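Long-range contacts in putative glycoside hydrolase (Parabacteroides distasonis ATCC 8503, PDB 3GYC), which is a putative glycoside hydrolase with a cellulase-like TIM-barrel fold, and so probably cleaves glycosidic bonds in carbohydrates: residues I14-A18 against I370-L375; W191-L196 against F208-F212; S226-E232 against N297-V302. The contacts are given in a common frame with arbitrary orientation. Where two conformers were deposited one is given. Residues are numbered along the deposited sequence.

Contact 1 (I14-A18 against I370-L375); sequences ISPRA and IRSSPL
An apolar, water-bridged contact joins the approach to the first barrel strand, 17-23, to the C-terminal end of helix 360-371 and the turn that follows. I14-P16 is extended (P16 phi/psi -64/161) and leads into the strand at R17. Opposite, helical geometry stops at R371, and S373 N donates a hydrogen bond to I370 O (3.2 Å) as the chain turns into extended P374-L375. The segments run in opposite senses, with nearest CA pairs I14-L375 (7.4 Å), P16-R371 (5.1 Å) and A18-I370 (6.0 Å). P16 is the wedge at the centre: its CG lies 3.9 Å from L375 CD2, its CB 4.2 Å from I370 CG2, and its CD only 3.0 Å from S373 O. I14 CG2 meets L375 CD1 at 3.9 Å, and A18 CB meets I370 CD1 at 4.0 Å. One water donates to I14 O (2.6 Å) and accepts from L375 N (3.0 Å); another joins S15 OG (2.6 Å) to R371 O (2.9 Å). The R371 aliphatic chain lies along P16 O (CG 3.6 Å) while its NH1 is hydrogen-bonded to G50 O. The helix following the last barrel strand thus packs against the seam where strand 340-343 meets strand 17-23, as in a closed (beta/alpha)8 barrel.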
# COMPACT_ATOMS: atom_id res chain seq x y z
N ILE A 14 -7.58 -20.48 -8.37
CA ILE A 14 -6.86 -19.59 -7.46
C ILE A 14 -7.76 -18.38 -7.19
O ILE A 14 -8.31 -17.76 -8.13
CB ILE A 14 -5.55 -19.13 -8.09
CG1 ILE A 14 -4.66 -20.35 -8.36
CG2 ILE A 14 -4.85 -18.12 -7.19
CD1 ILE A 14 -3.66 -20.09 -9.43
N SER A 15 -7.95 -18.09 -5.91
CA SER A 15 -8.76 -16.95 -5.49
C SER A 15 -7.91 -15.72 -5.18
O SER A 15 -6.84 -15.83 -4.57
CB SER A 15 -9.56 -17.30 -4.24
OG SER A 15 -10.61 -18.18 -4.59
N PRO A 16 -8.38 -14.54 -5.60
CA PRO A 16 -7.70 -13.36 -5.16
C PRO A 16 -7.80 -13.20 -3.64
O PRO A 16 -8.68 -13.74 -3.01
CB PRO A 16 -8.51 -12.24 -5.82
CG PRO A 16 -9.05 -12.82 -7.02
CD PRO A 16 -9.30 -14.27 -6.70
N ARG A 17 -6.92 -12.40 -3.07
CA ARG A 17 -6.98 -12.05 -1.67
C ARG A 17 -7.53 -10.64 -1.45
O ARG A 17 -7.29 -9.71 -2.24
CB ARG A 17 -5.61 -12.21 -1.00
CG ARG A 17 -5.22 -13.62 -0.94
CD ARG A 17 -4.73 -14.02 0.41
NE ARG A 17 -4.45 -15.43 0.48
CZ ARG A 17 -4.37 -16.11 1.63
NH1 ARG A 17 -4.58 -15.52 2.80
NH2 ARG A 17 -4.07 -17.40 1.59
N ALA A 18 -8.33 -10.50 -0.40
CA ALA A 18 -8.88 -9.21 0.01
C ALA A 18 -7.87 -8.67 1.02
O ALA A 18 -7.66 -9.22 2.12
CB ALA A 18 -10.28 -9.33 0.61
N ILE A 370 -14.50 -9.99 -3.91
CA ILE A 370 -13.08 -10.00 -4.23
C ILE A 370 -12.56 -11.43 -4.26
O ILE A 370 -11.95 -11.86 -5.23
CB ILE A 370 -12.27 -9.24 -3.21
CG1 ILE A 370 -12.47 -7.74 -3.34
CG2 ILE A 370 -10.76 -9.59 -3.38
CD1 ILE A 370 -12.06 -6.98 -2.04
N ARG A 371 -12.85 -12.17 -3.19
CA ARG A 371 -12.31 -13.52 -3.04
C ARG A 371 -12.94 -14.59 -3.96
O ARG A 371 -12.39 -15.67 -4.10
CB ARG A 371 -12.34 -13.92 -1.58
CG ARG A 371 -11.39 -13.04 -0.76
CD ARG A 371 -11.59 -13.21 0.72
NE ARG A 371 -11.43 -14.60 1.12
CZ ARG A 371 -11.42 -15.02 2.38
NH1 ARG A 371 -11.57 -14.17 3.40
NH2 ARG A 371 -11.24 -16.30 2.62
N SER A 372 -14.04 -14.26 -4.60
CA SER A 372 -14.69 -15.17 -5.54
C SER A 372 -14.53 -14.64 -6.97
O SER A 372 -15.13 -15.18 -7.87
CB SER A 372 -16.16 -15.33 -5.18
OG SER A 372 -16.82 -14.10 -5.40
N SER A 373 -13.75 -13.59 -7.20
CA SER A 373 -13.53 -13.12 -8.56
C SER A 373 -12.51 -14.03 -9.29
O SER A 373 -11.45 -14.31 -8.77
CB SER A 373 -13.09 -11.67 -8.58
OG SER A 373 -14.12 -10.83 -8.08
N PRO A 374 -12.87 -14.54 -10.48
CA PRO A 374 -11.90 -15.32 -11.25
C PRO A 374 -10.77 -14.46 -11.82
O PRO A 374 -10.99 -13.30 -12.15
CB PRO A 374 -12.75 -15.87 -12.40
CG PRO A 374 -13.88 -14.97 -12.51
CD PRO A 374 -14.16 -14.42 -11.17
N LEU A 375 -9.58 -15.03 -11.93
CA LEU A 375 -8.39 -14.36 -12.48
C LEU A 375 -8.32 -14.52 -14.00
O LEU A 375 -8.73 -15.53 -14.54
CB LEU A 375 -7.12 -14.95 -11.86
CG LEU A 375 -6.91 -14.65 -10.36
CD1 LEU A 375 -5.67 -15.37 -9.85
CD2 LEU A 375 -6.80 -13.18 -10.19
O HOH W 1 -9.24 -17.73 -10.60
O HOH W 2 -12.24 -17.42 -6.45

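Contact 2 (W191-L196 against F208-F212); sequences WMKTSL and FLYSF
Y210 lays one face of its ring against the selenomethionine side chain of M192, whose CG sits 3.6 Å from the ring centroid and 11° off its normal, a CH-pi contact. In M192, chi1 m and chi2 t set SE between two rings: SE is 4.1 Å from the Y210 centroid, obliquely placed, and 4.8 Å from the F212 centroid at that ring's edge, with F212 CZ at 3.6 Å. Both are Met-aromatic contacts. The supporting backbones are simple: W191-L196 is regular helix, with S195 N to W191 O and L196 N to M192 O both 3.0 Å, whereas F208-F212 is extended. Their register pairs M192 with Y210 (CA-CA 7.5 Å) and L196 with F208 (6.9 Å). L196, mt, brings CD2 to 3.7 Å from F208 CB and 4.1 Å from Y210 CE1.

Y210 (chi1 -78°) points its hydroxyl into the helix, where Y210 OH donates to S195 OG at 2.6 Å. S195 OG, in the p rotamer, in turn donates a hydrogen bond to M192 O (2.8 Å). W191 (chi1 t) adds a weak bond from NE1 to Y210 OH, 3.2 Å long with an angle of 122°.

In the fold this is helix 186-200 docking on strand 208-209 and the extended residues that continue it, in the beta-alpha-beta crossover from strand 153-157; W162 meets the Y210 ring edge-to-face. The chemistry implies that a buried tyrosine can be packed apolarly along its ring while its hydroxyl donates to S195 OG and accepts only weakly from W191 NE1, keeping polar partners inside the core.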
# COMPACT_ATOMS: atom_id res chain seq x y z
N TRP A 191 18.11 1.74 -11.00
CA TRP A 191 18.18 1.46 -9.58
C TRP A 191 17.32 0.25 -9.24
O TRP A 191 17.77 -0.69 -8.58
CB TRP A 191 17.66 2.67 -8.80
CG TRP A 191 17.55 2.46 -7.35
CD1 TRP A 191 16.67 1.66 -6.70
CD2 TRP A 191 18.31 3.12 -6.33
NE1 TRP A 191 16.86 1.74 -5.36
CE2 TRP A 191 17.86 2.63 -5.10
CE3 TRP A 191 19.35 4.06 -6.35
CZ2 TRP A 191 18.38 3.07 -3.88
CZ3 TRP A 191 19.88 4.50 -5.14
CH2 TRP A 191 19.40 4.00 -3.92
N MSE A 192 16.05 0.31 -9.63
CA MSE A 192 15.12 -0.77 -9.35
C MSE A 192 15.67 -2.09 -9.89
O MSE A 192 15.74 -3.07 -9.17
CB MSE A 192 13.73 -0.49 -9.93
CG MSE A 192 13.01 0.65 -9.24
SE MSE A 192 11.15 0.75 -9.76
CE MSE A 192 11.35 1.37 -11.58
N LYS A 193 16.12 -2.07 -11.14
CA LYS A 193 16.59 -3.30 -11.78
C LYS A 193 17.76 -3.90 -10.99
O LYS A 193 17.72 -5.08 -10.65
CB LYS A 193 16.97 -3.04 -13.25
CG LYS A 193 17.14 -4.32 -14.06
N THR A 194 18.77 -3.09 -10.66
CA THR A 194 19.92 -3.58 -9.87
C THR A 194 19.54 -4.13 -8.50
O THR A 194 20.11 -5.15 -8.07
CB THR A 194 20.97 -2.47 -9.65
OG1 THR A 194 21.51 -2.07 -10.92
CG2 THR A 194 22.11 -2.95 -8.74
N SER A 195 18.59 -3.48 -7.81
CA SER A 195 18.18 -3.94 -6.47
C SER A 195 17.49 -5.28 -6.54
O SER A 195 17.81 -6.17 -5.77
CB SER A 195 17.32 -2.92 -5.74
OG SER A 195 16.18 -2.56 -6.49
N LEU A 196 16.57 -5.43 -7.48
CA LEU A 196 15.85 -6.68 -7.61
C LEU A 196 16.73 -7.84 -8.08
O LEU A 196 16.47 -8.99 -7.71
CB LEU A 196 14.59 -6.52 -8.46
CG LEU A 196 13.62 -5.48 -7.90
CD1 LEU A 196 12.34 -5.51 -8.68
CD2 LEU A 196 13.36 -5.66 -6.39
N PHE A 208 8.83 -9.71 -6.26
CA PHE A 208 9.39 -8.41 -5.90
C PHE A 208 8.89 -7.32 -6.82
O PHE A 208 8.69 -7.53 -8.01
CB PHE A 208 10.91 -8.43 -6.00
CG PHE A 208 11.59 -9.28 -4.95
CD1 PHE A 208 11.63 -8.85 -3.62
CD2 PHE A 208 12.21 -10.45 -5.28
CE1 PHE A 208 12.26 -9.61 -2.63
CE2 PHE A 208 12.83 -11.22 -4.30
CZ PHE A 208 12.83 -10.79 -2.97
N LEU A 209 8.75 -6.12 -6.25
CA LEU A 209 8.32 -4.95 -7.00
C LEU A 209 8.68 -3.68 -6.25
O LEU A 209 9.26 -3.74 -5.18
CB LEU A 209 6.79 -4.97 -7.14
CG LEU A 209 6.01 -4.66 -5.86
CD1 LEU A 209 4.70 -3.98 -6.20
CD2 LEU A 209 5.85 -5.92 -4.99
N TYR A 210 8.33 -2.53 -6.86
CA TYR A 210 8.30 -1.24 -6.21
C TYR A 210 6.89 -0.71 -6.52
O TYR A 210 6.40 -0.92 -7.64
CB TYR A 210 9.31 -0.26 -6.75
CG TYR A 210 10.76 -0.42 -6.31
CD1 TYR A 210 11.53 -1.48 -6.74
CD2 TYR A 210 11.39 0.58 -5.57
CE1 TYR A 210 12.89 -1.58 -6.39
CE2 TYR A 210 12.72 0.49 -5.22
CZ TYR A 210 13.47 -0.58 -5.64
OH TYR A 210 14.79 -0.66 -5.29
N SER A 211 6.23 -0.07 -5.55
CA SER A 211 4.86 0.41 -5.76
C SER A 211 4.85 1.87 -6.21
O SER A 211 5.69 2.67 -5.80
CB SER A 211 4.00 0.24 -4.51
OG SER A 211 4.48 0.95 -3.39
N PHE A 212 3.89 2.19 -7.07
CA PHE A 212 3.76 3.47 -7.69
C PHE A 212 2.38 4.14 -7.55
O PHE A 212 1.36 3.46 -7.37
CB PHE A 212 4.03 3.32 -9.18
CG PHE A 212 5.31 2.58 -9.53
CD1 PHE A 212 6.50 2.82 -8.86
CD2 PHE A 212 5.34 1.72 -10.62
CE1 PHE A 212 7.65 2.17 -9.19
CE2 PHE A 212 6.49 1.07 -10.98
CZ PHE A 212 7.65 1.29 -10.27

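Contact 3 (S226-E232 against N297-V302); sequences SFLDLYE and NRRPLV
S226 begins the segment at the surface, its O accepting from R299 NH2 (3.0 Å). Two residues on, L228 O takes R299 NE (2.9 Å), so one guanidinium reads two carbonyls in its own plane. The CA-to-CB bond of D229 leads away from 297-302; its carboxylate forms salt bridges with K388 and R200, and D229 O lies 3.4 Å from P300 CD. L230 packs CB on P300 CG (4.0 Å) and CD1 on V302 CG2 (3.8 Å). Y231 starts a short parallel pairing: Y231 N donates to P300 O (3.0 Å) and Y231 O accepts from V302 N (2.8 Å), with Y231 opposite L301 (CA-CA 5.0 Å) and E232 opposite V302 (4.6 Å). The Y231 ring (chi1 -49°) carries R299 CB over its face, 3.9 Å from the centroid, and its OH accepts from N297 ND2 (3.0 Å). E232 CA approaches V302 O at 3.0 Å. R298 (phi 56°) is the C-prime residue of a Schellman motif that ends the preceding helix. These parallel strands sit inside the barrel sheet: strand 340-343 flanks 301-303, while F212, just beyond strand 208-209, is backbone hydrogen-bonded to E232; helix 384-390 packs on L230, R299 and P300.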
# COMPACT_ATOMS: atom_id res chain seq x y z
N SER A 226 9.94 -5.09 -17.01
CA SER A 226 9.66 -6.51 -16.96
C SER A 226 10.21 -7.13 -15.69
O SER A 226 9.74 -8.18 -15.29
CB SER A 226 10.24 -7.23 -18.19
OG SER A 226 11.65 -7.12 -18.26
N PHE A 227 11.21 -6.49 -15.08
CA PHE A 227 11.82 -6.92 -13.82
C PHE A 227 10.89 -6.82 -12.59
O PHE A 227 11.28 -7.21 -11.49
CB PHE A 227 13.12 -6.12 -13.54
CG PHE A 227 12.95 -4.62 -13.58
CD1 PHE A 227 12.46 -3.94 -12.50
CD2 PHE A 227 13.28 -3.90 -14.71
CE1 PHE A 227 12.27 -2.54 -12.53
CE2 PHE A 227 13.10 -2.51 -14.77
CZ PHE A 227 12.60 -1.83 -13.66
N LEU A 228 9.70 -6.24 -12.77
CA LEU A 228 8.69 -6.19 -11.71
C LEU A 228 7.84 -7.45 -11.84
O LEU A 228 7.42 -7.80 -12.94
CB LEU A 228 7.81 -4.97 -11.86
CG LEU A 228 8.53 -3.62 -11.78
CD1 LEU A 228 7.59 -2.47 -12.14
CD2 LEU A 228 9.14 -3.43 -10.41
N ASP A 229 7.62 -8.15 -10.74
CA ASP A 229 6.84 -9.41 -10.74
C ASP A 229 5.32 -9.15 -10.68
O ASP A 229 4.51 -10.04 -10.97
CB ASP A 229 7.26 -10.30 -9.56
CG ASP A 229 8.68 -10.87 -9.70
OD1 ASP A 229 9.11 -11.11 -10.88
OD2 ASP A 229 9.38 -11.13 -8.65
N LEU A 230 4.96 -7.96 -10.20
CA LEU A 230 3.59 -7.50 -10.08
C LEU A 230 3.57 -5.97 -10.02
O LEU A 230 4.61 -5.34 -9.84
CB LEU A 230 2.92 -8.05 -8.82
CG LEU A 230 3.53 -7.75 -7.47
CD1 LEU A 230 2.49 -7.39 -6.38
CD2 LEU A 230 4.44 -8.91 -6.99
N TYR A 231 2.40 -5.37 -10.16
CA TYR A 231 2.30 -3.95 -10.03
C TYR A 231 1.37 -3.69 -8.84
O TYR A 231 0.30 -4.31 -8.72
CB TYR A 231 1.73 -3.22 -11.28
CG TYR A 231 2.31 -3.56 -12.63
CD1 TYR A 231 3.63 -3.98 -12.78
CD2 TYR A 231 1.54 -3.39 -13.79
CE1 TYR A 231 4.14 -4.28 -14.04
CE2 TYR A 231 2.06 -3.66 -15.04
CZ TYR A 231 3.35 -4.08 -15.16
OH TYR A 231 3.83 -4.37 -16.40
N GLU A 232 1.81 -2.81 -7.94
CA GLU A 232 0.99 -2.37 -6.80
C GLU A 232 0.74 -0.91 -7.12
O GLU A 232 1.63 -0.11 -6.95
CB GLU A 232 1.71 -2.61 -5.46
CG GLU A 232 0.76 -2.77 -4.23
CD GLU A 232 0.40 -1.50 -3.48
OE1 GLU A 232 1.32 -0.83 -2.95
OE2 GLU A 232 -0.81 -1.18 -3.33
N ASN A 297 0.94 -6.50 -20.55
CA ASN A 297 2.24 -6.82 -19.98
C ASN A 297 2.26 -8.13 -19.25
O ASN A 297 3.32 -8.59 -18.84
CB ASN A 297 2.73 -5.68 -19.06
CG ASN A 297 3.06 -4.40 -19.84
OD1 ASN A 297 3.20 -4.45 -21.05
ND2 ASN A 297 3.21 -3.28 -19.15
N ARG A 298 1.08 -8.74 -19.10
CA ARG A 298 0.91 -10.01 -18.42
C ARG A 298 1.47 -9.99 -16.99
O ARG A 298 2.28 -10.82 -16.59
CB ARG A 298 1.51 -11.13 -19.28
CG ARG A 298 0.92 -11.15 -20.69
CD ARG A 298 1.53 -12.22 -21.55
NE ARG A 298 1.27 -13.57 -21.06
CZ ARG A 298 0.16 -14.26 -21.32
NH1 ARG A 298 -0.83 -13.70 -22.01
NH2 ARG A 298 0.02 -15.49 -20.84
N ARG A 299 1.00 -9.02 -16.20
CA ARG A 299 1.43 -8.88 -14.81
C ARG A 299 0.23 -8.78 -13.89
O ARG A 299 -0.76 -8.13 -14.25
CB ARG A 299 2.31 -7.64 -14.66
CG ARG A 299 3.67 -7.78 -15.29
CD ARG A 299 4.49 -8.83 -14.56
NE ARG A 299 5.85 -8.93 -15.08
CZ ARG A 299 6.20 -9.63 -16.15
NH1 ARG A 299 5.29 -10.26 -16.89
NH2 ARG A 299 7.47 -9.68 -16.50
N PRO A 300 0.32 -9.38 -12.70
CA PRO A 300 -0.79 -9.29 -11.76
C PRO A 300 -0.81 -7.93 -11.09
O PRO A 300 0.22 -7.27 -11.00
CB PRO A 300 -0.53 -10.39 -10.75
CG PRO A 300 0.87 -10.80 -10.92
CD PRO A 300 1.34 -10.36 -12.27
N LEU A 301 -1.99 -7.51 -10.67
CA LEU A 301 -2.15 -6.24 -10.01
C LEU A 301 -2.57 -6.38 -8.57
O LEU A 301 -3.33 -7.28 -8.20
CB LEU A 301 -3.21 -5.41 -10.73
CG LEU A 301 -2.84 -4.86 -12.09
CD1 LEU A 301 -4.01 -4.06 -12.68
CD2 LEU A 301 -1.58 -4.01 -11.97
N VAL A 302 -2.05 -5.47 -7.75
CA VAL A 302 -2.49 -5.32 -6.38
C VAL A 302 -2.74 -3.82 -6.17
O VAL A 302 -1.99 -3.00 -6.66
CB VAL A 302 -1.45 -5.84 -5.30
CG1 VAL A 302 -1.94 -5.49 -3.87
CG2 VAL A 302 -1.20 -7.35 -5.43

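Overall arrangement
Followed from the N terminus, the chain enters the first strand at contact 1, whose partner arrives only 352 residues later; the other two contacts are nested inside this long loop. Contact 2 closes a short loop of one helix-to-strand step, and contact 3 opens after it, spanning the helices between strands 231-232 and 301-303. Contacts 2 and 3 touch: F208 N lies 2.8 Å from D229 OD2 and F212 N lies 3.2 Å from E232 O, probable hydrogen bonds that bring strands 208-209 and 231-232 together, as expected for neighbouring strands of a closed barrel. Contact 1 reaches the same sheet, its centre about 26 Å from that of contact 2 and about 17 Å from that of contact 3.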